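PDB 2FVG: endoglucanase from Thermotoga maritima, which probably acts as a metal-dependent aminopeptidase of the M42 family, using two divalent cations per subunit, despite its name of endoglucanase. Local coordinates for residues L239-A244 with P272-R277. Numbering follows the deposited sequence.
Sequences LGDGPA and PFQMKR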
loop_
_atom_site.group_PDB
_atom_site.type_symbol
_atom_site.label_atom_id
_atom_site.label_comp_id
_atom_site.label_asym_id
_atom_site.label_seq_id
_atom_site.Cartn_x
_atom_site.Cartn_y
_atom_site.Cartn_z
ATOM N N LEU A 239 -0.724 -17.480 1.524
ATOM C CA LEU A 239 0.517 -17.240 0.792
ATOM C C LEU A 239 0.712 -18.428 -0.139
ATOM O O LEU A 239 0.544 -19.572 0.276
ATOM C CB LEU A 239 1.710 -17.152 1.751
ATOM C CG LEU A 239 1.861 -15.973 2.722
ATOM C CD1 LEU A 239 3.084 -16.172 3.558
ATOM C CD2 LEU A 239 1.984 -14.680 1.979
ATOM N N GLY A 240 1.016 -18.159 -1.399
ATOM C CA GLY A 240 1.268 -19.223 -2.358
ATOM C C GLY A 240 0.089 -19.618 -3.226
ATOM O O GLY A 240 0.288 -20.196 -4.295
ATOM N N ASP A 241 -1.130 -19.322 -2.777
ATOM C CA ASP A 241 -2.338 -19.673 -3.548
ATOM C C ASP A 241 -2.761 -18.650 -4.628
ATOM O O ASP A 241 -3.795 -18.827 -5.271
ATOM C CB ASP A 241 -3.505 -20.031 -2.605
ATOM C CG ASP A 241 -3.287 -21.369 -1.876
ATOM O OD1 ASP A 241 -2.250 -22.027 -2.100
ATOM O OD2 ASP A 241 -4.158 -21.776 -1.081
ATOM N N GLY A 242 -1.960 -17.599 -4.820
ATOM C CA GLY A 242 -2.205 -16.590 -5.859
ATOM C C GLY A 242 -2.908 -15.328 -5.386
ATOM O O GLY A 242 -3.250 -15.210 -4.216
ATOM N N PRO A 243 -3.064 -14.340 -6.285
ATOM C CA PRO A 243 -3.804 -13.154 -5.885
ATOM C C PRO A 243 -5.239 -13.510 -5.531
ATOM O O PRO A 243 -5.844 -14.402 -6.170
ATOM C CB PRO A 243 -3.790 -12.277 -7.136
ATOM C CG PRO A 243 -3.482 -13.240 -8.294
ATOM C CD PRO A 243 -2.553 -14.249 -7.672
ATOM N N ALA A 244 -5.776 -12.803 -4.540
ATOM C CA ALA A 244 -7.150 -12.971 -4.053
ATOM C C ALA A 244 -8.077 -12.051 -4.821
ATOM O O ALA A 244 -7.779 -10.874 -4.970
ATOM C CB ALA A 244 -7.246 -12.618 -2.530
ATOM N N PRO A 272 -2.746 -18.517 -11.210
ATOM C CA PRO A 272 -3.370 -19.004 -9.987
ATOM C C PRO A 272 -4.033 -17.858 -9.257
ATOM O O PRO A 272 -3.504 -16.734 -9.234
ATOM C CB PRO A 272 -2.188 -19.519 -9.153
ATOM C CG PRO A 272 -1.050 -19.647 -10.100
ATOM C CD PRO A 272 -1.277 -18.659 -11.180
ATOM N N PHE A 273 -5.186 -18.126 -8.661
ATOM C CA PHE A 273 -5.878 -17.087 -7.906
ATOM C C PHE A 273 -6.638 -17.784 -6.819
ATOM O O PHE A 273 -6.773 -19.007 -6.861
ATOM C CB PHE A 273 -6.854 -16.296 -8.786
ATOM C CG PHE A 273 -8.011 -17.134 -9.346
ATOM C CD1 PHE A 273 -7.834 -17.927 -10.471
ATOM C CD2 PHE A 273 -9.273 -17.107 -8.748
ATOM C CE1 PHE A 273 -8.899 -18.709 -10.988
ATOM C CE2 PHE A 273 -10.335 -17.867 -9.261
ATOM C CZ PHE A 273 -10.146 -18.667 -10.377
ATOM N N GLN A 274 -7.116 -17.017 -5.845
ATOM C CA GLN A 274 -7.937 -17.587 -4.781
ATOM C C GLN A 274 -9.039 -16.602 -4.486
ATOM O O GLN A 274 -8.976 -15.469 -4.950
ATOM C CB GLN A 274 -7.120 -17.869 -3.499
ATOM C CG GLN A 274 -6.410 -16.646 -2.878
ATOM C CD GLN A 274 -5.475 -17.039 -1.749
ATOM O OE1 GLN A 274 -5.848 -17.814 -0.879
ATOM N NE2 GLN A 274 -4.247 -16.511 -1.760
HETATM N N MSE A 275 -10.060 -17.050 -3.760
HETATM C CA MSE A 275 -11.115 -16.170 -3.290
HETATM C C MSE A 275 -10.563 -15.449 -2.091
HETATM O O MSE A 275 -9.732 -15.965 -1.369
HETATM C CB MSE A 275 -12.350 -16.943 -2.845
HETATM C CG MSE A 275 -12.970 -17.805 -3.933
HETATM SE SE MSE A 275 -13.566 -16.704 -5.464
HETATM C CE MSE A 275 -14.124 -18.148 -6.746
ATOM N N LYS A 276 -11.052 -14.246 -1.877
ATOM C CA LYS A 276 -10.658 -13.447 -0.765
ATOM C C LYS A 276 -11.399 -13.958 0.479
ATOM O O LYS A 276 -12.634 -14.004 0.499
ATOM C CB LYS A 276 -11.037 -12.010 -1.083
ATOM C CG LYS A 276 -11.057 -11.072 0.106
ATOM C CD LYS A 276 -9.697 -10.610 0.493
ATOM C CE LYS A 276 -9.798 -9.757 1.759
ATOM N NZ LYS A 276 -10.833 -8.678 1.677
ATOM N N ARG A 277 -10.643 -14.391 1.487
ATOM C CA ARG A 277 -11.201 -14.848 2.763
ATOM C C ARG A 277 -10.585 -14.018 3.861
ATOM O O ARG A 277 -9.370 -14.055 4.052
ATOM C CB ARG A 277 -10.920 -16.331 3.015
ATOM C CG ARG A 277 -11.788 -17.245 2.192
ATOM C CD ARG A 277 -11.554 -18.706 2.494
ATOM N NE ARG A 277 -10.254 -19.171 2.001
ATOM C CZ ARG A 277 -9.868 -20.448 2.026
ATOM N NH1 ARG A 277 -10.686 -21.385 2.496
ATOM N NH2 ARG A 277 -8.670 -20.794 1.573
HETATM O O HOH W 1 -6.601 -20.646 -1.110
#
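NE2 of Q274 is held by two carbonyl oxygens: it donates to O of G242 at 3.0 Å, nearly in the plane of the amide and with an N-H...O angle of 160°, and also to O of H238, outside the two segments. On the other branch, a water donates to both OE1 of Q274 and OD2 of D241, its oxygen 2.7 Å from the latter. CG of Q274 lies between the backbone N and the carbonyl carbon (chi1 58°), the chain extends beyond it, and CD of Q274 lies 3.7 Å from CB of D241. The backbone adds a strand pairing: Q274 N donates to P243 O at 2.9 Å, and the same oxygen receives a CA-H...O contact from F273. Here A244 and Q274 form a parallel bridge, which adds strand 274-275 to strand 244-245 at the border of the mixed sheet of the M42 peptidase domain; A244 in turn bonds S301 of strand 297-306. An alanine in place of Q274 would probably leave the carbonyls of G242 and H238 without this donor, and the water without its link from D241 to the strand. CD of P243 lies 3.1 Å from O of P272, while CB of A244 meets CA of K276 at 3.9 Å.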